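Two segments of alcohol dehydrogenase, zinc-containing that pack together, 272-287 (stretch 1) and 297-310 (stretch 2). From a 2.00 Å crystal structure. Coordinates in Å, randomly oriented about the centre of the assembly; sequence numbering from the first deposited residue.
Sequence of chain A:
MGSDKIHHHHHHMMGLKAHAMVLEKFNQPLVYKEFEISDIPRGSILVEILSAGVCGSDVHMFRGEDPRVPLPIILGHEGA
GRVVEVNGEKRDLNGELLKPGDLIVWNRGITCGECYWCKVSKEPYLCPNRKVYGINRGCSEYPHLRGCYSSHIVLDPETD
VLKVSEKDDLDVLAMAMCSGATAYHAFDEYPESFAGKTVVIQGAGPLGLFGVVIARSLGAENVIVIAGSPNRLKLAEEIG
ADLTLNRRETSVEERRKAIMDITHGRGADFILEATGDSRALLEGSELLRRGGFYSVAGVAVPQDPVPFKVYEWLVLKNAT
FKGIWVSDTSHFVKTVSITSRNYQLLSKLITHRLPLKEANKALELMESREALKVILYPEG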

# COMPACT_ATOMS: atom_id res chain seq x y z
N LEU A 272 -5.79 -15.86 10.83
CA LEU A 272 -6.59 -16.42 9.75
C LEU A 272 -7.71 -17.26 10.35
O LEU A 272 -7.43 -18.23 11.09
CB LEU A 272 -5.74 -17.33 8.86
CG LEU A 272 -6.51 -18.05 7.76
CD1 LEU A 272 -7.04 -17.05 6.73
CD2 LEU A 272 -5.62 -19.08 7.14
N GLU A 273 -8.96 -16.88 10.08
CA GLU A 273 -10.09 -17.72 10.41
C GLU A 273 -10.20 -18.75 9.28
O GLU A 273 -10.47 -18.37 8.14
CB GLU A 273 -11.42 -16.92 10.53
CG GLU A 273 -12.57 -17.78 11.05
CD GLU A 273 -13.24 -18.58 9.93
OE1 GLU A 273 -13.55 -17.94 8.87
OE2 GLU A 273 -13.46 -19.79 10.08
N ALA A 274 -10.02 -20.03 9.63
CA ALA A 274 -10.10 -21.12 8.67
C ALA A 274 -10.90 -22.28 9.28
O ALA A 274 -10.64 -23.48 9.02
CB ALA A 274 -8.70 -21.54 8.29
N THR A 275 -11.89 -21.93 10.11
CA THR A 275 -12.69 -22.97 10.78
C THR A 275 -13.99 -23.27 10.08
O THR A 275 -14.52 -24.36 10.24
CB THR A 275 -13.07 -22.59 12.26
OG1 THR A 275 -13.93 -21.45 12.27
CG2 THR A 275 -11.87 -22.15 13.09
N GLY A 276 -14.57 -22.28 9.40
CA GLY A 276 -15.94 -22.43 8.90
C GLY A 276 -17.05 -22.09 9.89
O GLY A 276 -18.24 -22.20 9.59
N ASP A 277 -16.68 -21.69 11.09
CA ASP A 277 -17.63 -21.36 12.12
C ASP A 277 -17.50 -19.89 12.50
O ASP A 277 -16.45 -19.43 12.92
CB ASP A 277 -17.33 -22.22 13.30
CG ASP A 277 -18.32 -22.04 14.43
OD1 ASP A 277 -19.16 -21.12 14.45
OD2 ASP A 277 -18.32 -22.85 15.36
N SER A 278 -18.60 -19.15 12.36
CA SER A 278 -18.61 -17.71 12.62
C SER A 278 -18.17 -17.42 14.07
O SER A 278 -17.58 -16.38 14.33
CB SER A 278 -20.00 -17.13 12.36
OG SER A 278 -20.41 -17.27 10.99
N ARG A 279 -18.43 -18.35 15.00
CA ARG A 279 -18.10 -18.16 16.39
C ARG A 279 -16.60 -18.07 16.64
O ARG A 279 -16.21 -17.62 17.70
CB ARG A 279 -18.68 -19.25 17.24
CG ARG A 279 -20.20 -19.20 17.25
CD ARG A 279 -20.84 -20.34 17.93
NE ARG A 279 -20.63 -21.55 17.16
CZ ARG A 279 -21.02 -22.76 17.58
NH1 ARG A 279 -21.64 -22.91 18.75
NH2 ARG A 279 -20.79 -23.83 16.82
N ALA A 280 -15.78 -18.50 15.69
CA ALA A 280 -14.33 -18.34 15.81
C ALA A 280 -13.91 -16.88 16.06
O ALA A 280 -12.90 -16.64 16.68
CB ALA A 280 -13.64 -18.88 14.57
N LEU A 281 -14.66 -15.91 15.53
CA LEU A 281 -14.32 -14.51 15.70
C LEU A 281 -14.39 -14.10 17.16
O LEU A 281 -13.74 -13.13 17.55
CB LEU A 281 -15.25 -13.57 14.88
CG LEU A 281 -14.77 -13.32 13.45
CD1 LEU A 281 -14.63 -14.62 12.67
CD2 LEU A 281 -15.75 -12.36 12.80
N LEU A 282 -15.21 -14.78 17.94
CA LEU A 282 -15.31 -14.45 19.36
C LEU A 282 -13.98 -14.68 20.08
O LEU A 282 -13.58 -13.86 20.90
CB LEU A 282 -16.43 -15.23 20.09
CG LEU A 282 -17.85 -15.20 19.46
CD1 LEU A 282 -18.86 -15.76 20.40
CD2 LEU A 282 -18.27 -13.85 19.02
N GLU A 283 -13.30 -15.77 19.76
CA GLU A 283 -11.94 -15.98 20.33
C GLU A 283 -10.81 -15.21 19.61
O GLU A 283 -9.99 -14.56 20.25
CB GLU A 283 -11.61 -17.47 20.35
CG GLU A 283 -10.13 -17.69 20.53
CD GLU A 283 -9.75 -19.11 20.84
OE1 GLU A 283 -10.48 -20.05 20.42
OE2 GLU A 283 -8.69 -19.25 21.50
N GLY A 284 -10.79 -15.24 18.30
CA GLY A 284 -9.78 -14.56 17.54
C GLY A 284 -9.66 -13.08 17.87
O GLY A 284 -8.55 -12.57 17.98
N SER A 285 -10.80 -12.41 18.04
CA SER A 285 -10.83 -10.96 18.31
C SER A 285 -10.08 -10.66 19.59
O SER A 285 -9.34 -9.68 19.68
CB SER A 285 -12.29 -10.47 18.41
OG SER A 285 -12.99 -10.58 17.16
N GLU A 286 -10.19 -11.55 20.57
CA GLU A 286 -9.50 -11.36 21.83
C GLU A 286 -8.01 -11.71 21.78
O GLU A 286 -7.30 -11.39 22.71
CB GLU A 286 -10.17 -12.18 22.94
CG GLU A 286 -11.67 -11.84 23.19
CD GLU A 286 -11.94 -10.51 23.90
OE1 GLU A 286 -11.02 -9.72 24.13
OE2 GLU A 286 -13.13 -10.26 24.25
N LEU A 287 -7.56 -12.42 20.75
CA LEU A 287 -6.16 -12.74 20.57
C LEU A 287 -5.39 -11.71 19.75
O LEU A 287 -4.13 -11.77 19.69
CB LEU A 287 -6.01 -14.09 19.85
CG LEU A 287 -6.57 -15.32 20.56
CD1 LEU A 287 -6.38 -16.52 19.67
CD2 LEU A 287 -5.90 -15.49 21.93
N ALA A 297 -11.65 -16.17 6.25
CA ALA A 297 -11.72 -16.92 4.97
C ALA A 297 -12.43 -18.27 5.06
O ALA A 297 -12.68 -18.85 4.04
CB ALA A 297 -10.35 -17.11 4.40
N GLY A 298 -12.78 -18.75 6.26
CA GLY A 298 -13.28 -20.15 6.36
C GLY A 298 -14.79 -20.25 6.30
O GLY A 298 -15.34 -21.20 5.76
N VAL A 299 -15.48 -19.29 6.92
CA VAL A 299 -16.94 -19.28 6.92
C VAL A 299 -17.45 -19.27 5.48
O VAL A 299 -17.13 -18.36 4.68
CB VAL A 299 -17.52 -18.12 7.68
CG1 VAL A 299 -19.01 -18.15 7.62
CG2 VAL A 299 -17.00 -18.11 9.14
N ALA A 300 -18.22 -20.29 5.15
CA ALA A 300 -18.61 -20.58 3.78
C ALA A 300 -20.12 -20.67 3.51
O ALA A 300 -20.55 -20.89 2.38
CB ALA A 300 -17.94 -21.84 3.32
N VAL A 301 -20.95 -20.48 4.54
CA VAL A 301 -22.41 -20.48 4.35
C VAL A 301 -23.03 -19.51 5.36
O VAL A 301 -22.41 -19.23 6.38
CB VAL A 301 -23.08 -21.86 4.63
CG1 VAL A 301 -22.66 -22.95 3.58
CG2 VAL A 301 -22.85 -22.32 6.07
N PRO A 302 -24.22 -19.01 5.06
CA PRO A 302 -24.91 -18.13 5.98
C PRO A 302 -25.04 -18.86 7.32
O PRO A 302 -25.33 -20.05 7.33
CB PRO A 302 -26.25 -17.92 5.35
CG PRO A 302 -26.08 -18.20 3.96
CD PRO A 302 -24.97 -19.18 3.82
N GLN A 303 -24.82 -18.15 8.42
CA GLN A 303 -24.87 -18.77 9.74
C GLN A 303 -25.56 -17.78 10.67
O GLN A 303 -25.69 -16.59 10.34
CB GLN A 303 -23.45 -19.07 10.23
CG GLN A 303 -22.87 -20.36 9.65
CD GLN A 303 -21.39 -20.59 9.99
OE1 GLN A 303 -20.71 -19.73 10.51
NE2 GLN A 303 -20.92 -21.77 9.69
N ASP A 304 -25.98 -18.24 11.84
CA ASP A 304 -26.49 -17.29 12.82
C ASP A 304 -25.49 -16.19 13.02
O ASP A 304 -24.29 -16.40 12.93
CB ASP A 304 -26.74 -17.93 14.17
CG ASP A 304 -27.76 -19.02 14.11
OD1 ASP A 304 -28.64 -19.00 13.21
OD2 ASP A 304 -27.75 -19.94 14.95
N PRO A 305 -25.99 -15.00 13.26
CA PRO A 305 -25.12 -13.89 13.60
C PRO A 305 -24.41 -14.13 14.93
O PRO A 305 -24.96 -14.79 15.81
CB PRO A 305 -26.09 -12.69 13.69
CG PRO A 305 -27.37 -13.25 13.84
CD PRO A 305 -27.40 -14.58 13.15
N VAL A 306 -23.20 -13.60 15.06
CA VAL A 306 -22.44 -13.70 16.32
C VAL A 306 -22.46 -12.35 17.02
O VAL A 306 -22.55 -11.32 16.37
CB VAL A 306 -20.96 -14.13 16.09
CG1 VAL A 306 -20.93 -15.54 15.51
CG2 VAL A 306 -20.22 -13.16 15.23
N PRO A 307 -22.41 -12.37 18.34
CA PRO A 307 -22.41 -11.14 19.14
C PRO A 307 -21.06 -10.45 19.05
O PRO A 307 -20.07 -10.91 19.61
CB PRO A 307 -22.72 -11.63 20.58
CG PRO A 307 -22.42 -13.09 20.58
CD PRO A 307 -22.40 -13.59 19.18
N PHE A 308 -21.01 -9.38 18.26
CA PHE A 308 -19.77 -8.70 18.01
C PHE A 308 -19.65 -7.46 18.85
O PHE A 308 -20.54 -6.63 18.85
CB PHE A 308 -19.72 -8.30 16.54
CG PHE A 308 -18.35 -7.90 16.08
CD1 PHE A 308 -17.90 -6.60 16.24
CD2 PHE A 308 -17.54 -8.82 15.46
CE1 PHE A 308 -16.66 -6.22 15.80
CE2 PHE A 308 -16.30 -8.46 15.00
CZ PHE A 308 -15.84 -7.12 15.19
N LYS A 309 -18.52 -7.34 19.57
CA LYS A 309 -18.25 -6.21 20.42
C LYS A 309 -17.50 -5.12 19.63
O LYS A 309 -16.28 -5.16 19.48
CB LYS A 309 -17.39 -6.63 21.60
CG LYS A 309 -18.06 -7.64 22.49
CD LYS A 309 -17.24 -7.91 23.72
CE LYS A 309 -17.97 -9.02 24.52
NZ LYS A 309 -17.21 -9.41 25.75
N VAL A 310 -18.25 -4.15 19.15
CA VAL A 310 -17.69 -3.16 18.24
C VAL A 310 -16.60 -2.30 18.89
O VAL A 310 -15.59 -2.05 18.28
CB VAL A 310 -18.77 -2.27 17.66
CG1 VAL A 310 -18.15 -1.14 16.80
CG2 VAL A 310 -19.77 -3.14 16.89
O HOH W 1 -18.73 -22.62 6.79
O HOH W 2 -22.54 -15.23 11.03

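Two segments of the zinc-containing alcohol dehydrogenase meet through a polar junction built around Glu273 and Gln303 and an apolar patch centred on Val306, burying 712 Å² in all. At the end of the strand 272-273 the backbones are already joined, Ala297 N donating to Glu273 O at 3.1 Å. The side chain of Leu272 (t, p) lays CD1 4.0 Å from Ala297 CB.

Glu273 leaves its strand sideways to stretch 2, but chi1 t and chi2 m fold the chain so that the buried carboxylate lies between the two loops. OE1 serves stretch 2, accepting from Gly298 N at 2.8 Å and Val299 N at 3.1 Å. OE2 serves its own stretch, accepting from Thr275 N at 2.7 Å, Gly276 N at 2.8 Å and Thr275 OG1 at 2.8 Å. The charge is thus met by four backbone amides and a hydroxyl. Thr275 takes chi1 p, which places OG1 both to reach Glu273 OE2 and to accept from Asp277 N at 3.0 Å.

Two glycines line this junction for different reasons. A CB on Gly298 would point toward stretch 1 and clash at 2.7 Å with Glu273 OE2, 2.8 Å with Thr275 N and 2.9 Å with Gly276 N. Gly276, at phi/psi 85/0, would jam a CB against the carbonyl oxygen of the residue before; its CA instead makes a CA-H...O contact of 3.4 Å with Gly298 O. Water 1 bridges the same place, donating to Gly276 O and accepting from Ala300 N, both at 2.9 Å.

Gln303 points toward stretch 1 and reaches it with a nearly extended chain (chi1 m, chi2 t). Its amide reads both backbone polarities: NE2 donates to Gly276 O at 2.7 Å, while OE1 accepts from Ser278 N at 2.9 Å and from Ser278 OG at a short 2.5 Å. Ser278, chi1 m, is buried with its hydroxyl directed at Gln303 OE1, and its OG also lies 2.9 Å from water 2. Val299, chi1 t, covers this group, with CG2 3.5 Å from Glu273 OE1 and 3.7 Å from Ser278 N.

Asp277, pointing away, organises the turn into the helix rather than the contact. With chi1 t, its OD1 caps Arg279 N at 2.9 Å and takes Arg279 NE at 3.1 Å; a salt bridge joins OD2 to Arg279 NH2 at 3.0 Å. Arg279 (m, t, m) curls back to make it.

Beyond the turn the contact becomes largely apolar. Val306 points toward stretch 1, chi1 m, and its CG1 packs 3.6 Å from Ser278 CB and 4.1 Å from Arg279 CG. Leu282 starts sideways, but its m, t rotamer brings CD2 to 4.0 Å from Val306 CB and 4.1 Å from Pro307 CD. One turn further, Ser285 turns its OG to Leu281 O (2.7 Å), satisfying the hydroxyl within the helix beside the Phe308 ring. Glu286 OE2 and Lys309 NZ, 4.4 Å apart, attract without forming a salt bridge.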